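Local coordinates for protein alanine racemase (Actinobacillus succinogenes, PDB 3C3K) that is of unstated function but has a two-domain periplasmic-binding-protein-like fold, as in LacI-type regulators, with a cleft between the domains, at residues 22-33 with 237-248; 66-77 with 88-99. All blocks are in the same frame, centred on the assembly; numbering follows the deposited sequence.

Contact 1. Residues 22-33 with 237-248; sequences FCAAVVKGIEKT and QPSEQIGMKAVS
G29 and G243 lie at the crossing of helices 21-35 and 239-254, which pack side by side on one face of the six-stranded parallel sheet in a periplasmic-binding-protein fold. With no side chain at either glycine, the axes of the two segments approach to 6.4 Å at -43°, and backbone meets backbone in a CA-H...O contact, G29 CA to E240 O 3.4 Å.

Apolar contacts run along the crossing. On its sheet side I30 CG2 meets V247 CG2 at 3.7 Å, and both residues also rest on I69 of strand 68-70. V247 CG1 lies against T33 CG2, the two side chains running past each other in opposite directions. Toward the start of the pair, A25 CB touches S239 CB, and the F22 ring has I242 CD1 near its plane at the edge. The amide of Q237 is tilted 38° from that ring and approaches it obliquely; its NE2 is hydrogen-bonded to D220 and to a glycerol.

On the outer side, E240 is a knob among A25, K28, G29 and K32. With CG anti to the backbone N (chi1 -157°), the extended chain lays CG on G29 and carries the carboxylate on between K28 and K32. K32 arrives at about a right angle, and its NZ forms a salt bridge to E240 OE2 at 2.7 Å, nearly along the C-O axis.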
# COMPACT_ATOMS: atom_id res chain seq x y z
N PHE B 22 -4.34 2.52 4.34
CA PHE B 22 -4.60 2.98 5.71
C PHE B 22 -3.65 2.22 6.66
O PHE B 22 -3.05 2.79 7.58
CB PHE B 22 -6.06 2.67 6.11
CG PHE B 22 -6.37 2.86 7.61
CD1 PHE B 22 -6.63 4.12 8.10
CD2 PHE B 22 -6.38 1.78 8.47
CE1 PHE B 22 -6.94 4.31 9.44
CE2 PHE B 22 -6.67 1.96 9.81
CZ PHE B 22 -6.95 3.22 10.29
N CYS B 23 -3.52 0.91 6.44
CA CYS B 23 -2.55 0.18 7.27
C CYS B 23 -1.18 0.75 7.17
O CYS B 23 -0.53 0.87 8.17
CB CYS B 23 -2.51 -1.27 6.93
SG CYS B 23 -4.13 -2.01 7.27
N ALA B 24 -0.70 1.07 5.96
CA ALA B 24 0.64 1.56 5.78
C ALA B 24 0.84 2.85 6.53
O ALA B 24 1.91 3.11 7.05
CB ALA B 24 0.97 1.74 4.24
N ALA B 25 -0.18 3.69 6.54
CA ALA B 25 -0.14 4.95 7.26
C ALA B 25 -0.13 4.72 8.75
O ALA B 25 0.58 5.40 9.46
CB ALA B 25 -1.35 5.88 6.90
N VAL B 26 -0.92 3.77 9.25
CA VAL B 26 -0.85 3.49 10.70
C VAL B 26 0.53 2.89 11.06
O VAL B 26 1.20 3.31 12.03
CB VAL B 26 -1.97 2.54 11.15
CG1 VAL B 26 -1.77 2.26 12.66
CG2 VAL B 26 -3.36 3.20 10.90
N VAL B 27 1.01 1.93 10.26
CA VAL B 27 2.37 1.43 10.48
C VAL B 27 3.44 2.50 10.52
O VAL B 27 4.35 2.44 11.36
CB VAL B 27 2.71 0.35 9.52
CG1 VAL B 27 4.14 -0.07 9.68
CG2 VAL B 27 1.78 -0.82 9.78
N LYS B 28 3.37 3.46 9.62
CA LYS B 28 4.30 4.53 9.64
C LYS B 28 4.39 5.24 11.01
O LYS B 28 5.48 5.56 11.49
CB LYS B 28 3.97 5.56 8.53
CG LYS B 28 5.12 6.57 8.34
CD LYS B 28 4.83 7.61 7.22
CE LYS B 28 5.91 8.75 7.17
NZ LYS B 28 7.26 8.17 7.43
N GLY B 29 3.24 5.53 11.62
CA GLY B 29 3.20 6.21 12.90
C GLY B 29 3.69 5.27 13.99
O GLY B 29 4.41 5.68 14.91
N ILE B 30 3.32 4.00 13.89
CA ILE B 30 3.83 3.04 14.84
C ILE B 30 5.37 3.12 14.85
O ILE B 30 5.97 3.30 15.94
CB ILE B 30 3.31 1.60 14.55
CG1 ILE B 30 1.86 1.52 14.99
CG2 ILE B 30 4.11 0.57 15.27
CD1 ILE B 30 1.09 0.27 14.47
N GLU B 31 6.01 3.03 13.66
CA GLU B 31 7.46 2.98 13.54
C GLU B 31 8.09 4.25 14.08
O GLU B 31 9.12 4.20 14.72
CB GLU B 31 7.86 2.89 12.08
CG GLU B 31 7.52 1.62 11.38
CD GLU B 31 7.69 1.71 9.85
OE1 GLU B 31 7.54 2.82 9.24
OE2 GLU B 31 8.01 0.65 9.28
N LYS B 32 7.45 5.38 13.85
CA LYS B 32 8.05 6.64 14.29
C LYS B 32 8.16 6.65 15.79
O LYS B 32 9.21 6.94 16.28
CB LYS B 32 7.22 7.83 13.86
CG LYS B 32 7.61 8.33 12.47
CD LYS B 32 6.58 9.34 12.05
CE LYS B 32 6.55 10.45 13.12
NZ LYS B 32 5.83 11.66 12.62
N THR B 33 7.08 6.32 16.49
CA THR B 33 7.14 6.32 17.96
C THR B 33 7.97 5.21 18.52
O THR B 33 8.73 5.45 19.44
CB THR B 33 5.78 6.49 18.61
OG1 THR B 33 5.25 7.75 18.14
CG2 THR B 33 5.89 6.56 20.14
N GLN B 237 -9.04 10.25 8.35
CA GLN B 237 -8.57 9.77 9.68
C GLN B 237 -7.16 10.30 9.99
O GLN B 237 -6.34 10.45 9.08
CB GLN B 237 -8.47 8.27 9.71
CG GLN B 237 -9.82 7.59 9.50
CD GLN B 237 -9.84 6.24 10.14
OE1 GLN B 237 -9.42 6.09 11.29
NE2 GLN B 237 -10.36 5.21 9.41
N PRO B 238 -6.87 10.54 11.26
CA PRO B 238 -5.49 10.91 11.56
C PRO B 238 -4.60 9.65 11.66
O PRO B 238 -4.17 9.26 12.78
CB PRO B 238 -5.62 11.62 12.93
CG PRO B 238 -6.78 10.97 13.58
CD PRO B 238 -7.75 10.58 12.47
N SER B 239 -4.30 9.04 10.51
CA SER B 239 -3.81 7.66 10.49
C SER B 239 -2.46 7.48 11.19
O SER B 239 -2.31 6.57 12.00
CB SER B 239 -3.81 7.12 9.08
OG SER B 239 -5.16 7.04 8.62
N GLU B 240 -1.49 8.32 10.84
CA GLU B 240 -0.24 8.34 11.56
C GLU B 240 -0.35 8.55 13.08
O GLU B 240 0.32 7.84 13.83
CB GLU B 240 0.71 9.36 10.96
CG GLU B 240 2.14 9.08 11.25
CD GLU B 240 3.08 9.94 10.38
OE1 GLU B 240 3.01 9.86 9.14
OE2 GLU B 240 3.86 10.73 10.95
N GLN B 241 -1.14 9.53 13.52
CA GLN B 241 -1.44 9.75 14.96
C GLN B 241 -2.08 8.53 15.65
O GLN B 241 -1.73 8.23 16.77
CB GLN B 241 -2.32 11.00 15.19
CG GLN B 241 -1.63 12.35 14.73
CD GLN B 241 -2.30 13.65 15.25
OE1 GLN B 241 -1.61 14.63 15.62
NE2 GLN B 241 -3.64 13.67 15.29
N ILE B 242 -2.99 7.83 14.98
CA ILE B 242 -3.44 6.53 15.46
C ILE B 242 -2.32 5.54 15.78
O ILE B 242 -2.31 4.99 16.87
CB ILE B 242 -4.51 5.92 14.50
CG1 ILE B 242 -5.75 6.81 14.49
CG2 ILE B 242 -4.89 4.43 14.88
CD1 ILE B 242 -6.68 6.40 13.43
N GLY B 243 -1.38 5.32 14.86
CA GLY B 243 -0.21 4.45 15.15
C GLY B 243 0.72 5.01 16.24
O GLY B 243 1.19 4.28 17.10
N MET B 244 1.00 6.31 16.22
CA MET B 244 1.92 6.84 17.23
C MET B 244 1.29 6.66 18.62
O MET B 244 1.97 6.27 19.59
CB MET B 244 2.20 8.31 16.95
CG MET B 244 2.91 8.62 15.64
SD MET B 244 3.14 10.41 15.26
CE MET B 244 1.53 10.88 15.31
N LYS B 245 -0.03 6.85 18.70
CA LYS B 245 -0.74 6.79 19.98
C LYS B 245 -0.82 5.35 20.42
O LYS B 245 -0.67 5.06 21.62
CB LYS B 245 -2.14 7.50 19.89
CG LYS B 245 -2.98 7.53 21.24
CD LYS B 245 -2.16 8.16 22.38
CE LYS B 245 -2.91 9.17 23.19
NZ LYS B 245 -1.97 9.98 24.07
N ALA B 246 -1.02 4.42 19.47
CA ALA B 246 -1.07 3.00 19.82
C ALA B 246 0.24 2.62 20.51
O ALA B 246 0.23 2.07 21.60
CB ALA B 246 -1.43 2.10 18.60
N VAL B 247 1.37 3.01 19.95
CA VAL B 247 2.66 2.78 20.61
C VAL B 247 2.79 3.38 21.96
O VAL B 247 3.28 2.70 22.89
CB VAL B 247 3.85 3.20 19.71
CG1 VAL B 247 5.20 3.06 20.47
CG2 VAL B 247 3.81 2.38 18.46
N SER B 248 2.36 4.65 22.09
CA SER B 248 2.31 5.32 23.36
C SER B 248 1.55 4.57 24.44
O SER B 248 2.00 4.53 25.60
CB SER B 248 1.72 6.72 23.24
OG SER B 248 2.80 7.55 22.85

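Contact 2. Residues 66-77 with 88-99; sequences DGVITMDALSEL and PWVQCAEYDPLS
V68, I69 and T70 pair in parallel with W89, V90 and Q91, and a ladder of backbone hydrogen bonds joins the strands. V68 N donates to P88 O and T70 N to V90 O; in return V90 N donates to V68 O, and C92 N reaches T70 O at 2.8 Å in a nearly straight bond (177°). The CA hydrogens of W89, I69 and Q91 add weaker contacts to carbonyl oxygens opposite.

Side-chain hydrogen bonds continue the link past the ends of the strands. The Q91 chain bends at chi2 (97°), which swings its amide toward the other segment: NE2 donates to D72 O at 2.9 Å, close to both the amide and the carbonyl planes, and also to C92 O at 3.1 Å from above that carbonyl. L74 N is bound by E94 OE2 at 2.9 Å on the anti side, 30° out of the carboxylate plane. The same oxygen accepts from Q137 N in the other domain.

These strands are consecutive in a beta-alpha-beta unit, joined through helix 77-84, at the middle of the parallel sheet of this Rossmann-like domain.

Apolar packing differs on the two faces. On the face of I69, V90 and C92, I69 CG2 meets C92 SG at 3.4 Å. On the other, the W89 indole has T70 CG2 at its edge near NE1, and L77 O in the ring plane beside CH2. V68 lies side by side with W89, its CG1 near CD1, and L77 CD1 is 3.6 Å from W89 CZ2. L77 CD1 also presses on Q91 OE1, at 3.3 Å. Farther along, the L74 side chain crosses D96 at about a right angle, with L74 CD2 3.7 Å from D96 CB.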
# COMPACT_ATOMS: atom_id res chain seq x y z
N ASP B 66 8.12 -7.70 22.74
CA ASP B 66 7.69 -7.20 24.01
C ASP B 66 6.21 -6.79 24.11
O ASP B 66 5.74 -6.42 25.20
CB ASP B 66 8.55 -5.98 24.36
CG ASP B 66 9.98 -6.35 24.79
OD1 ASP B 66 10.40 -7.53 24.63
OD2 ASP B 66 10.69 -5.44 25.30
N GLY B 67 5.45 -6.90 23.03
CA GLY B 67 4.05 -6.42 23.06
C GLY B 67 3.45 -6.48 21.66
O GLY B 67 4.18 -6.63 20.68
N VAL B 68 2.13 -6.44 21.57
CA VAL B 68 1.42 -6.55 20.30
C VAL B 68 0.41 -5.38 20.08
O VAL B 68 -0.32 -5.00 20.98
CB VAL B 68 0.82 -8.00 20.13
CG1 VAL B 68 0.13 -8.41 21.34
CG2 VAL B 68 -0.14 -8.13 18.91
N ILE B 69 0.45 -4.76 18.88
CA ILE B 69 -0.61 -3.85 18.40
C ILE B 69 -1.32 -4.56 17.32
O ILE B 69 -0.68 -5.13 16.44
CB ILE B 69 -0.02 -2.54 17.88
CG1 ILE B 69 0.72 -1.87 19.03
CG2 ILE B 69 -1.15 -1.58 17.33
CD1 ILE B 69 1.61 -0.67 18.57
N THR B 70 -2.63 -4.69 17.45
CA THR B 70 -3.46 -5.39 16.48
C THR B 70 -4.44 -4.42 15.77
O THR B 70 -4.98 -3.52 16.39
CB THR B 70 -4.22 -6.61 17.11
OG1 THR B 70 -4.85 -7.34 16.03
CG2 THR B 70 -5.26 -6.19 18.19
N MET B 71 -4.60 -4.60 14.45
CA MET B 71 -5.54 -3.89 13.70
C MET B 71 -6.62 -4.93 13.22
O MET B 71 -7.51 -4.59 12.45
CB MET B 71 -4.89 -3.20 12.48
CG MET B 71 -3.54 -2.35 12.75
SD MET B 71 -2.90 -1.68 11.13
CE MET B 71 -4.14 -0.53 10.94
N ASP B 72 -6.61 -6.15 13.78
CA ASP B 72 -7.65 -7.14 13.38
C ASP B 72 -9.06 -6.90 13.90
O ASP B 72 -9.28 -6.06 14.82
CB ASP B 72 -7.22 -8.53 13.84
CG ASP B 72 -6.17 -9.15 12.92
OD1 ASP B 72 -5.92 -8.59 11.87
OD2 ASP B 72 -5.70 -10.28 13.24
N ALA B 73 -10.02 -7.65 13.34
CA ALA B 73 -11.41 -7.56 13.77
C ALA B 73 -11.50 -7.73 15.29
O ALA B 73 -10.81 -8.59 15.91
CB ALA B 73 -12.30 -8.63 13.05
N LEU B 74 -12.35 -6.88 15.88
CA LEU B 74 -12.59 -6.81 17.33
C LEU B 74 -12.93 -8.15 17.90
O LEU B 74 -12.50 -8.46 18.98
CB LEU B 74 -13.78 -5.86 17.60
CG LEU B 74 -14.13 -5.50 19.03
CD1 LEU B 74 -13.00 -4.67 19.57
CD2 LEU B 74 -15.43 -4.74 19.01
N SER B 75 -13.66 -8.98 17.15
CA SER B 75 -14.10 -10.26 17.66
C SER B 75 -12.98 -11.35 17.83
O SER B 75 -13.20 -12.48 18.39
CB SER B 75 -15.12 -10.81 16.70
OG SER B 75 -14.51 -11.09 15.47
N GLU B 76 -11.79 -11.00 17.35
CA GLU B 76 -10.63 -11.85 17.51
C GLU B 76 -10.05 -11.70 18.91
O GLU B 76 -9.34 -12.57 19.35
CB GLU B 76 -9.56 -11.47 16.48
CG GLU B 76 -8.51 -12.59 16.25
CD GLU B 76 -7.50 -12.27 15.17
OE1 GLU B 76 -6.83 -11.18 15.26
OE2 GLU B 76 -7.33 -13.15 14.29
N LEU B 77 -10.28 -10.56 19.56
CA LEU B 77 -9.68 -10.30 20.86
C LEU B 77 -9.96 -11.42 21.86
O LEU B 77 -9.02 -11.96 22.42
CB LEU B 77 -10.08 -8.93 21.39
CG LEU B 77 -9.13 -7.72 21.31
CD1 LEU B 77 -8.23 -7.76 20.19
CD2 LEU B 77 -9.90 -6.39 21.39
N PRO B 88 1.78 -6.56 27.10
CA PRO B 88 1.30 -5.30 26.51
C PRO B 88 0.51 -5.53 25.20
O PRO B 88 0.97 -6.28 24.34
CB PRO B 88 2.56 -4.54 26.21
CG PRO B 88 3.54 -5.05 27.27
CD PRO B 88 3.24 -6.54 27.33
N TRP B 89 -0.69 -4.92 25.09
CA TRP B 89 -1.63 -5.21 24.00
C TRP B 89 -2.45 -3.95 23.76
O TRP B 89 -2.95 -3.32 24.71
CB TRP B 89 -2.54 -6.37 24.45
CG TRP B 89 -3.43 -7.03 23.47
CD1 TRP B 89 -3.45 -6.88 22.12
CD2 TRP B 89 -4.39 -8.07 23.77
NE1 TRP B 89 -4.38 -7.73 21.56
CE2 TRP B 89 -4.98 -8.46 22.56
CE3 TRP B 89 -4.81 -8.68 24.96
CZ2 TRP B 89 -5.98 -9.47 22.49
CZ3 TRP B 89 -5.84 -9.69 24.90
CH2 TRP B 89 -6.38 -10.09 23.67
N VAL B 90 -2.59 -3.57 22.48
CA VAL B 90 -3.36 -2.38 22.10
C VAL B 90 -4.08 -2.71 20.83
O VAL B 90 -3.50 -3.32 19.96
CB VAL B 90 -2.48 -1.15 21.83
CG1 VAL B 90 -3.31 -0.01 21.32
CG2 VAL B 90 -1.74 -0.67 23.09
N GLN B 91 -5.32 -2.26 20.72
CA GLN B 91 -6.10 -2.46 19.53
C GLN B 91 -6.23 -1.14 18.78
O GLN B 91 -6.51 -0.10 19.39
CB GLN B 91 -7.47 -3.07 19.85
CG GLN B 91 -8.53 -2.80 18.70
CD GLN B 91 -8.60 -4.03 17.79
OE1 GLN B 91 -8.63 -5.14 18.29
NE2 GLN B 91 -8.62 -3.82 16.48
N CYS B 92 -5.99 -1.17 17.49
CA CYS B 92 -6.18 0.01 16.61
C CYS B 92 -7.41 -0.12 15.75
O CYS B 92 -7.68 -1.18 15.19
CB CYS B 92 -5.03 0.15 15.62
SG CYS B 92 -3.48 0.66 16.26
N ALA B 93 -8.12 1.00 15.58
CA ALA B 93 -9.14 1.13 14.56
C ALA B 93 -10.39 0.34 14.80
O ALA B 93 -11.25 0.36 13.99
CB ALA B 93 -8.60 0.80 13.16
N GLU B 94 -10.49 -0.35 15.92
CA GLU B 94 -11.77 -0.91 16.37
C GLU B 94 -12.08 -0.28 17.75
O GLU B 94 -11.19 -0.04 18.55
CB GLU B 94 -11.71 -2.43 16.48
CG GLU B 94 -11.60 -3.17 15.16
CD GLU B 94 -12.95 -3.45 14.54
OE1 GLU B 94 -13.72 -2.48 14.37
OE2 GLU B 94 -13.24 -4.63 14.25
N TYR B 95 -13.34 0.03 17.98
CA TYR B 95 -13.75 0.71 19.21
C TYR B 95 -14.85 -0.03 19.94
O TYR B 95 -15.96 -0.11 19.42
CB TYR B 95 -14.26 2.10 18.87
CG TYR B 95 -14.73 2.93 20.02
CD1 TYR B 95 -13.88 3.21 21.07
CD2 TYR B 95 -15.97 3.51 20.02
CE1 TYR B 95 -14.26 3.99 22.13
CE2 TYR B 95 -16.38 4.31 21.04
CZ TYR B 95 -15.49 4.56 22.10
OH TYR B 95 -15.84 5.34 23.13
N ASP B 96 -14.52 -0.55 21.14
CA ASP B 96 -15.51 -1.07 22.06
C ASP B 96 -15.11 -0.61 23.45
O ASP B 96 -14.09 -1.07 23.99
CB ASP B 96 -15.53 -2.58 22.07
CG ASP B 96 -16.61 -3.12 23.00
OD1 ASP B 96 -17.35 -2.29 23.62
OD2 ASP B 96 -16.74 -4.36 23.06
N PRO B 97 -15.85 0.35 24.02
CA PRO B 97 -15.42 0.84 25.36
C PRO B 97 -15.60 -0.16 26.53
O PRO B 97 -15.09 0.07 27.64
CB PRO B 97 -16.23 2.15 25.57
CG PRO B 97 -17.16 2.30 24.34
CD PRO B 97 -16.97 1.11 23.43
N LEU B 98 -16.29 -1.27 26.27
CA LEU B 98 -16.45 -2.30 27.27
C LEU B 98 -15.29 -3.30 27.12
O LEU B 98 -15.04 -4.14 28.01
CB LEU B 98 -17.82 -2.99 27.13
CG LEU B 98 -18.97 -2.06 27.56
CD1 LEU B 98 -20.25 -2.83 27.50
CD2 LEU B 98 -18.78 -1.40 28.99
N SER B 99 -14.52 -3.20 26.06
CA SER B 99 -13.38 -4.13 25.97
C SER B 99 -12.29 -3.75 26.99
O SER B 99 -12.15 -2.57 27.31
CB SER B 99 -12.84 -4.14 24.54
OG SER B 99 -11.51 -4.57 24.51

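From the N terminus, strand 9-15 leads into helix 21-35, the first half of contact 1. After strand 39-45 and two short helices comes strand 68-70, and after helix 77-84 strand 89-92 returns beside it, closing the short loop of contact 2. The chain later builds the second domain with its four-stranded sheet, then comes back to helix 239-254, which closes contact 1 across 203 intervening residues. Contact 2 is therefore nested within contact 1. The two meet where the helix pair lies on the sheet: A246 CB touches C92 SG at 3.4 Å and, just past the end of strand 68-70, F22 CE2 touches M71 CE. Contact 1 thus joins early and late chain in one domain.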